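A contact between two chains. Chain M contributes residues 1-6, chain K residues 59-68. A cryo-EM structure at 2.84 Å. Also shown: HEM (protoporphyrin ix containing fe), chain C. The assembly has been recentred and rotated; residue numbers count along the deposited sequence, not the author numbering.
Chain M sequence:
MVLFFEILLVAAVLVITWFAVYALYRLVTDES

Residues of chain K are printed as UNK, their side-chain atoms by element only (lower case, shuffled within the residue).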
ATOM      1  N   MET M   1     -53.453   9.236 -35.862  1.00 46.17           N
ATOM      2  CA  MET M   1     -52.435  10.215 -35.496  1.00 46.17           C
ATOM      3  C   MET M   1     -52.679  10.644 -34.065  1.00 46.17           C
ATOM      4  O   MET M   1     -51.827  10.482 -33.206  1.00 46.17           O
ATOM      5  CB  MET M   1     -52.474  11.418 -36.446  1.00 46.17           C
ATOM      6  CG  MET M   1     -51.286  12.403 -36.380  1.00 46.17           C
ATOM      7  SD  MET M   1     -50.475  12.784 -34.813  1.00 46.17           S
ATOM      8  CE  MET M   1     -51.135  14.421 -34.507  1.00 46.17           C
ATOM      9  N   VAL M   2     -53.859  11.209 -33.819  1.00 44.48           N
ATOM     10  CA  VAL M   2     -54.280  11.459 -32.447  1.00 44.48           C
ATOM     11  C   VAL M   2     -54.338  10.146 -31.678  1.00 44.48           C
ATOM     12  O   VAL M   2     -54.057  10.089 -30.471  1.00 44.48           O
ATOM     13  CB  VAL M   2     -55.631  12.192 -32.446  1.00 44.48           C
ATOM     14  CG1 VAL M   2     -56.450  11.822 -31.231  1.00 44.48           C
ATOM     15  CG2 VAL M   2     -55.411  13.672 -32.516  1.00 44.48           C
ATOM     16  N   LEU M   3     -54.680   9.066 -32.379  1.00 44.31           N
ATOM     17  CA  LEU M   3     -54.699   7.749 -31.766  1.00 44.31           C
ATOM     18  C   LEU M   3     -53.332   7.366 -31.228  1.00 44.31           C
ATOM     19  O   LEU M   3     -53.241   6.770 -30.154  1.00 44.31           O
ATOM     20  CB  LEU M   3     -55.180   6.711 -32.772  1.00 44.31           C
ATOM     21  CG  LEU M   3     -55.345   5.325 -32.162  1.00 44.31           C
ATOM     22  CD1 LEU M   3     -56.776   4.861 -32.292  1.00 44.31           C
ATOM     23  CD2 LEU M   3     -54.414   4.356 -32.837  1.00 44.31           C
ATOM     24  N   PHE M   4     -52.262   7.705 -31.943  1.00 43.44           N
ATOM     25  CA  PHE M   4     -50.926   7.416 -31.436  1.00 43.44           C
ATOM     26  C   PHE M   4     -50.687   8.092 -30.096  1.00 43.44           C
ATOM     27  O   PHE M   4     -50.107   7.495 -29.188  1.00 43.44           O
ATOM     28  CB  PHE M   4     -49.875   7.854 -32.448  1.00 43.44           C
ATOM     29  CG  PHE M   4     -48.477   7.866 -31.907  1.00 43.44           C
ATOM     30  CD1 PHE M   4     -47.941   6.755 -31.296  1.00 43.44           C
ATOM     31  CD2 PHE M   4     -47.697   8.995 -32.021  1.00 43.44           C
ATOM     32  CE1 PHE M   4     -46.654   6.775 -30.806  1.00 43.44           C
ATOM     33  CE2 PHE M   4     -46.413   9.020 -31.532  1.00 43.44           C
ATOM     34  CZ  PHE M   4     -45.891   7.910 -30.925  1.00 43.44           C
ATOM     35  N   PHE M   5     -51.165   9.320 -29.934  1.00 38.80           N
ATOM     36  CA  PHE M   5     -50.861  10.032 -28.704  1.00 38.80           C
ATOM     37  C   PHE M   5     -51.762   9.618 -27.557  1.00 38.80           C
ATOM     38  O   PHE M   5     -51.322   9.631 -26.405  1.00 38.80           O
ATOM     39  CB  PHE M   5     -50.919  11.533 -28.946  1.00 38.80           C
ATOM     40  CG  PHE M   5     -49.663  12.063 -29.535  1.00 38.80           C
ATOM     41  CD1 PHE M   5     -48.558  12.263 -28.744  1.00 38.80           C
ATOM     42  CD2 PHE M   5     -49.559  12.284 -30.889  1.00 38.80           C
ATOM     43  CE1 PHE M   5     -47.393  12.711 -29.281  1.00 38.80           C
ATOM     44  CE2 PHE M   5     -48.388  12.736 -31.430  1.00 38.80           C
ATOM     45  CZ  PHE M   5     -47.306  12.950 -30.626  1.00 38.80           C
ATOM     46  N   GLU M   6     -52.996   9.195 -27.823  1.00 43.23           N
ATOM     47  CA  GLU M   6     -53.779   8.636 -26.725  1.00 43.23           C
ATOM     48  C   GLU M   6     -53.249   7.261 -26.323  1.00 43.23           C
ATOM     49  O   GLU M   6     -53.266   6.899 -25.141  1.00 43.23           O
ATOM     50  CB  GLU M   6     -55.258   8.577 -27.087  1.00 43.23           C
ATOM     51  CG  GLU M   6     -55.562   7.847 -28.355  1.00 43.23           C
ATOM     52  CD  GLU M   6     -57.042   7.617 -28.535  1.00 43.23           C
ATOM     53  OE1 GLU M   6     -57.825   8.151 -27.723  1.00 43.23           O
ATOM     54  OE2 GLU M   6     -57.422   6.908 -29.489  1.00 43.23           O
TER
ATOM     55  N   UNK K  59     -52.635  22.533 -36.750  1.00 36.28           N
ATOM     56  CA  UNK K  59     -53.842  21.755 -36.514  1.00 36.28           C
ATOM     57  C   UNK K  59     -53.530  20.450 -35.805  1.00 36.28           C
ATOM     58  O   UNK K  59     -54.344  19.968 -35.017  1.00 36.28           O
ATOM     59  c   UNK K  59     -53.293  21.323 -39.949  1.00 36.28           C
ATOM     60  o   UNK K  59     -53.124  22.540 -39.903  1.00 36.28           O
ATOM     61  c   UNK K  59     -53.942  20.580 -38.804  1.00 36.28           C
ATOM     62  c   UNK K  59     -54.609  21.496 -37.812  1.00 36.28           C
ATOM     63  n   UNK K  59     -52.932  20.591 -40.994  1.00 36.28           N
ATOM     64  N   UNK K  60     -52.358  19.866 -36.049  1.00 31.22           N
ATOM     65  CA  UNK K  60     -51.989  18.655 -35.320  1.00 31.22           C
ATOM     66  C   UNK K  60     -51.884  18.929 -33.826  1.00 31.22           C
ATOM     67  O   UNK K  60     -52.402  18.165 -32.993  1.00 31.22           O
ATOM     68  c   UNK K  60     -50.674  18.101 -35.856  1.00 31.22           C
ATOM     69  N   UNK K  61     -51.209  20.020 -33.470  1.00 25.76           N
ATOM     70  CA  UNK K  61     -51.108  20.395 -32.068  1.00 25.76           C
ATOM     71  C   UNK K  61     -52.480  20.642 -31.475  1.00 25.76           C
ATOM     72  O   UNK K  61     -52.779  20.181 -30.371  1.00 25.76           O
ATOM     73  c   UNK K  61     -50.550  23.026 -29.851  1.00 25.76           C
ATOM     74  c   UNK K  61     -49.414  22.531 -27.843  1.00 25.76           C
ATOM     75  c   UNK K  61     -49.941  21.959 -30.480  1.00 25.76           C
ATOM     76  c   UNK K  61     -48.802  21.468 -28.440  1.00 25.76           C
ATOM     77  c   UNK K  61     -50.290  23.313 -28.540  1.00 25.76           C
ATOM     78  c   UNK K  61     -49.068  21.185 -29.746  1.00 25.76           C
ATOM     79  o   UNK K  61     -49.137  22.804 -26.534  1.00 25.76           O
ATOM     80  c   UNK K  61     -50.235  21.634 -31.914  1.00 25.76           C
ATOM     81  N   UNK K  62     -53.335  21.361 -32.198  1.00 29.47           N
ATOM     82  CA  UNK K  62     -54.659  21.652 -31.669  1.00 29.47           C
ATOM     83  C   UNK K  62     -55.470  20.378 -31.473  1.00 29.47           C
ATOM     84  O   UNK K  62     -56.206  20.257 -30.493  1.00 29.47           O
ATOM     85  c   UNK K  62     -55.386  22.628 -32.586  1.00 29.47           C
ATOM     86  o   UNK K  62     -54.088  24.392 -31.652  1.00 29.47           O
ATOM     87  c   UNK K  62     -54.741  23.992 -32.606  1.00 29.47           C
ATOM     88  n   UNK K  62     -54.924  24.715 -33.694  1.00 29.47           N
ATOM     89  N   UNK K  63     -55.327  19.398 -32.369  1.00 37.17           N
ATOM     90  CA  UNK K  63     -56.066  18.147 -32.214  1.00 37.17           C
ATOM     91  C   UNK K  63     -55.623  17.382 -30.975  1.00 37.17           C
ATOM     92  O   UNK K  63     -56.460  16.932 -30.178  1.00 37.17           O
ATOM     93  c   UNK K  63     -56.442  17.885 -34.728  1.00 37.17           C
ATOM     94  c   UNK K  63     -56.104  17.053 -35.947  1.00 37.17           C
ATOM     95  o   UNK K  63     -55.429  16.015 -35.789  1.00 37.17           O
ATOM     96  c   UNK K  63     -55.919  17.269 -33.454  1.00 37.17           C
ATOM     97  o   UNK K  63     -56.513  17.435 -37.062  1.00 37.17           O
ATOM     98  N   UNK K  64     -54.314  17.205 -30.793  1.00 32.01           N
ATOM     99  CA  UNK K  64     -53.887  16.445 -29.620  1.00 32.01           C
ATOM    100  C   UNK K  64     -54.205  17.206 -28.337  1.00 32.01           C
ATOM    101  O   UNK K  64     -54.533  16.602 -27.309  1.00 32.01           O
ATOM    102  c   UNK K  64     -52.161  15.365 -31.014  1.00 32.01           C
ATOM    103  c   UNK K  64     -52.402  16.063 -29.714  1.00 32.01           C
ATOM    104  c   UNK K  64     -51.523  17.272 -29.594  1.00 32.01           C
ATOM    105  N   UNK K  65     -54.174  18.537 -28.377  1.00 32.44           N
ATOM    106  CA  UNK K  65     -54.510  19.266 -27.163  1.00 32.44           C
ATOM    107  C   UNK K  65     -56.008  19.199 -26.893  1.00 32.44           C
ATOM    108  O   UNK K  65     -56.439  19.258 -25.737  1.00 32.44           O
ATOM    109  c   UNK K  65     -54.491  21.543 -26.117  1.00 32.44           C
ATOM    110  c   UNK K  65     -52.469  20.707 -27.228  1.00 32.44           C
ATOM    111  c   UNK K  65     -51.880  19.686 -26.291  1.00 32.44           C
ATOM    112  c   UNK K  65     -53.992  20.710 -27.257  1.00 32.44           C
ATOM    113  N   UNK K  66     -56.830  19.054 -27.932  1.00 42.17           N
ATOM    114  CA  UNK K  66     -58.250  18.827 -27.694  1.00 42.17           C
ATOM    115  C   UNK K  66     -58.473  17.463 -27.061  1.00 42.17           C
ATOM    116  O   UNK K  66     -59.276  17.319 -26.132  1.00 42.17           O
ATOM    117  c   UNK K  66     -59.070  20.363 -29.554  1.00 42.17           C
ATOM    118  o   UNK K  66     -59.403  22.522 -28.634  1.00 42.17           O
ATOM    119  c   UNK K  66     -59.042  18.958 -28.994  1.00 42.17           C
ATOM    120  o   UNK K  66     -60.772  20.931 -27.995  1.00 42.17           O
ATOM    121  c   UNK K  66     -59.802  21.340 -28.664  1.00 42.17           C
ATOM    122  N   UNK K  67     -57.754  16.449 -27.539  1.00 39.61           N
ATOM    123  CA  UNK K  67     -57.774  15.161 -26.854  1.00 39.61           C
ATOM    124  C   UNK K  67     -57.293  15.273 -25.410  1.00 39.61           C
ATOM    125  O   UNK K  67     -57.735  14.503 -24.554  1.00 39.61           O
ATOM    126  c   UNK K  67     -56.922  14.153 -27.637  1.00 39.61           C
ATOM    127  o   UNK K  67     -57.534  13.902 -28.907  1.00 39.61           O
ATOM    128  c   UNK K  67     -56.790  12.841 -26.896  1.00 39.61           C
ATOM    129  N   UNK K  68     -56.455  16.258 -25.121  1.00 40.16           N
ATOM    130  CA  UNK K  68     -55.906  16.526 -23.799  1.00 40.16           C
ATOM    131  C   UNK K  68     -56.876  17.270 -22.883  1.00 40.16           C
ATOM    132  O   UNK K  68     -56.488  17.636 -21.771  1.00 40.16           O
ATOM    133  c   UNK K  68     -53.738  17.621 -22.824  1.00 40.16           C
ATOM    134  o   UNK K  68     -51.228  18.463 -19.641  1.00 40.16           O
ATOM    135  c   UNK K  68     -52.054  18.190 -20.702  1.00 40.16           C
ATOM    136  c   UNK K  68     -53.727  18.878 -22.240  1.00 40.16           C
ATOM    137  c   UNK K  68     -52.863  16.665 -22.336  1.00 40.16           C
ATOM    138  c   UNK K  68     -52.030  16.941 -21.275  1.00 40.16           C
ATOM    139  c   UNK K  68     -52.900  19.163 -21.182  1.00 40.16           C
ATOM    140  c   UNK K  68     -54.620  17.331 -24.006  1.00 40.16           C
TER
HETATM  141  CHA HEM C 202     -44.122  22.823 -22.315  1.00 13.44           C
HETATM  142  CHB HEM C 202     -48.662  22.398 -20.734  1.00 13.44           C
HETATM  143  CHC HEM C 202     -47.096  20.337 -16.715  1.00 13.44           C
HETATM  144  CHD HEM C 202     -42.559  20.867 -18.249  1.00 13.44           C
HETATM  145  C1A HEM C 202     -45.468  22.927 -22.113  1.00 13.44           C
HETATM  146  C2A HEM C 202     -46.264  23.829 -22.895  1.00 13.44           C
HETATM  147  C3A HEM C 202     -47.515  23.706 -22.469  1.00 13.44           C
HETATM  148  C4A HEM C 202     -47.523  22.741 -21.404  1.00 13.44           C
HETATM  149  CMA HEM C 202     -48.784  24.425 -22.953  1.00 13.44           C
HETATM  150  CAA HEM C 202     -45.634  24.692 -24.014  1.00 13.44           C
HETATM  151  CBA HEM C 202     -46.191  26.098 -24.166  1.00 13.44           C
HETATM  152  CGA HEM C 202     -45.447  27.045 -23.288  1.00 13.44           C
HETATM  153  O1A HEM C 202     -45.850  28.223 -23.197  1.00 13.44           O
HETATM  154  O2A HEM C 202     -44.454  26.615 -22.675  1.00 13.44           O
HETATM  155  C1B HEM C 202     -48.640  21.785 -19.522  1.00 13.44           C
HETATM  156  C2B HEM C 202     -49.792  21.382 -18.769  1.00 13.44           C
HETATM  157  C3B HEM C 202     -49.354  20.814 -17.644  1.00 13.44           C
HETATM  158  C4B HEM C 202     -47.918  20.834 -17.682  1.00 13.44           C
HETATM  159  CMB HEM C 202     -51.233  21.626 -19.250  1.00 13.44           C
HETATM  160  CAB HEM C 202     -50.137  20.187 -16.475  1.00 13.44           C
HETATM  161  CBB HEM C 202     -51.427  19.860 -16.534  1.00 13.44           C
HETATM  162  C1C HEM C 202     -45.734  20.291 -16.800  1.00 13.44           C
HETATM  163  C2C HEM C 202     -44.867  19.703 -15.820  1.00 13.44           C
HETATM  164  C3C HEM C 202     -43.615  19.847 -16.254  1.00 13.44           C
HETATM  165  C4C HEM C 202     -43.658  20.535 -17.508  1.00 13.44           C
HETATM  166  CMC HEM C 202     -45.393  19.033 -14.538  1.00 13.44           C
HETATM  167  CAC HEM C 202     -42.281  19.424 -15.623  1.00 13.44           C
HETATM  168  CBC HEM C 202     -42.193  18.956 -14.387  1.00 13.44           C
HETATM  169  C1D HEM C 202     -42.587  21.411 -19.499  1.00 13.44           C
HETATM  170  C2D HEM C 202     -41.457  21.629 -20.343  1.00 13.44           C
HETATM  171  C3D HEM C 202     -41.862  22.167 -21.476  1.00 13.44           C
HETATM  172  C4D HEM C 202     -43.282  22.320 -21.379  1.00 13.44           C
HETATM  173  CMD HEM C 202     -40.032  21.262 -19.962  1.00 13.44           C
HETATM  174  CAD HEM C 202     -40.974  22.559 -22.660  1.00 13.44           C
HETATM  175  CBD HEM C 202     -41.381  21.720 -23.855  1.00 13.44           C
HETATM  176  CGD HEM C 202     -40.329  21.821 -24.908  1.00 13.44           C
HETATM  177  O1D HEM C 202     -39.345  22.557 -24.689  1.00 13.44           O
HETATM  178  O2D HEM C 202     -40.481  21.165 -25.960  1.00 13.44           O
HETATM  179  NA  HEM C 202     -46.251  22.222 -21.197  1.00 13.44           N
HETATM  180  NB  HEM C 202     -47.504  21.436 -18.839  1.00 13.44           N
HETATM  181  NC  HEM C 202     -44.966  20.798 -17.818  1.00 13.44           N
HETATM  182  ND  HEM C 202     -43.699  21.855 -20.157  1.00 13.44           N
HETATM  183 FE   HEM C 202     -45.607  21.562 -19.491  1.00 13.44          FE

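Position 59 of chain K carries three side-chain carbons in an unbranched run, the last bearing one oxygen and one nitrogen. That is a side-chain amide one methylene longer than asparagine, and it lies beyond the reach of chain M: Gln59(K). Its backbone O accepts the helical hydrogen bond from N of position 63, at 2.9 Å.

At position 60 a single carbon stands on CA, which defines Ala60(K). Its CB lies 3.9 Å from CE of Met1(M), an apolar contact between two carbon atoms.

Position 61 has one carbon leading to a six-membered carbon ring with an oxygen attached, a phenol. Its CA-to-CB bond points away from chain M, and the oxygen lies near the heme; the residue is Tyr61(K), whose OH lies 3.9 Å from HEM CMA.

Two carbons, the second holding one oxygen and one nitrogen, make up the side chain at position 62. This shorter amide does not reach chain M and is Asn62(K), with OD1 hydrogen-bonded elsewhere in the structure.

Position 63 shows three carbons in a row ending in two oxygens, a carboxylate. Its CB points toward chain M and packs 3.8 Å from CG2 of Val2(M). The residue is Glu63(K), and the part of it that comes closest is thus the aliphatic base of the side chain.

Position 64 has three carbons, forked at CB into two methyls with no heteroatom, which makes this Val64(K). One of its methyls, CG1, meets three residues of chain M: it lies 3.8 Å from Met1(M) CE, 4.0 Å from Val2(M) CG2 and 4.0 Å from Phe5(M) CD2, approaching the phenyl ring obliquely.

Position 65 holds four carbons, forked at the first, with one arm two carbons long. Buried but out of reach of chain M, it is Ile65(K).

At position 66, three carbons again end in two oxygens. This exposed carboxylate, Glu66(K), makes no contact with chain M.

Position 67 branches at CB into one oxygen and one carbon, and the oxygen is 3.3 Å from CG1 of Val2(M). A β-branched hydroxyl identifies Thr67(K). OG1 also donates a weak hydrogen bond to O of Glu63(K), at 3.5 Å, one turn back.

Position 68 repeats the phenol pattern, a carbon followed by a six-carbon ring bearing oxygen. It is Tyr68(K), out of reach of chain M, with OH 3.2 Å from HEM CMB, which sits at the ring edge.

The contact is small, burying 304 Å² in all, and no hydrogen bond crosses it. Positions 60, 63, 64 and 67, which recur at intervals of three and four along the helix, bring one side of the chain K helix to the start of chain M. Val2(M) occupies the middle, touching Glu63(K), Val64(K) and Thr67(K), while Met1(M) and Phe5(M) join it around Val64(K). The helices cross at 43°, and the packing rests on apolar side chains.

Chain K (59-68) QAYNEVIETY
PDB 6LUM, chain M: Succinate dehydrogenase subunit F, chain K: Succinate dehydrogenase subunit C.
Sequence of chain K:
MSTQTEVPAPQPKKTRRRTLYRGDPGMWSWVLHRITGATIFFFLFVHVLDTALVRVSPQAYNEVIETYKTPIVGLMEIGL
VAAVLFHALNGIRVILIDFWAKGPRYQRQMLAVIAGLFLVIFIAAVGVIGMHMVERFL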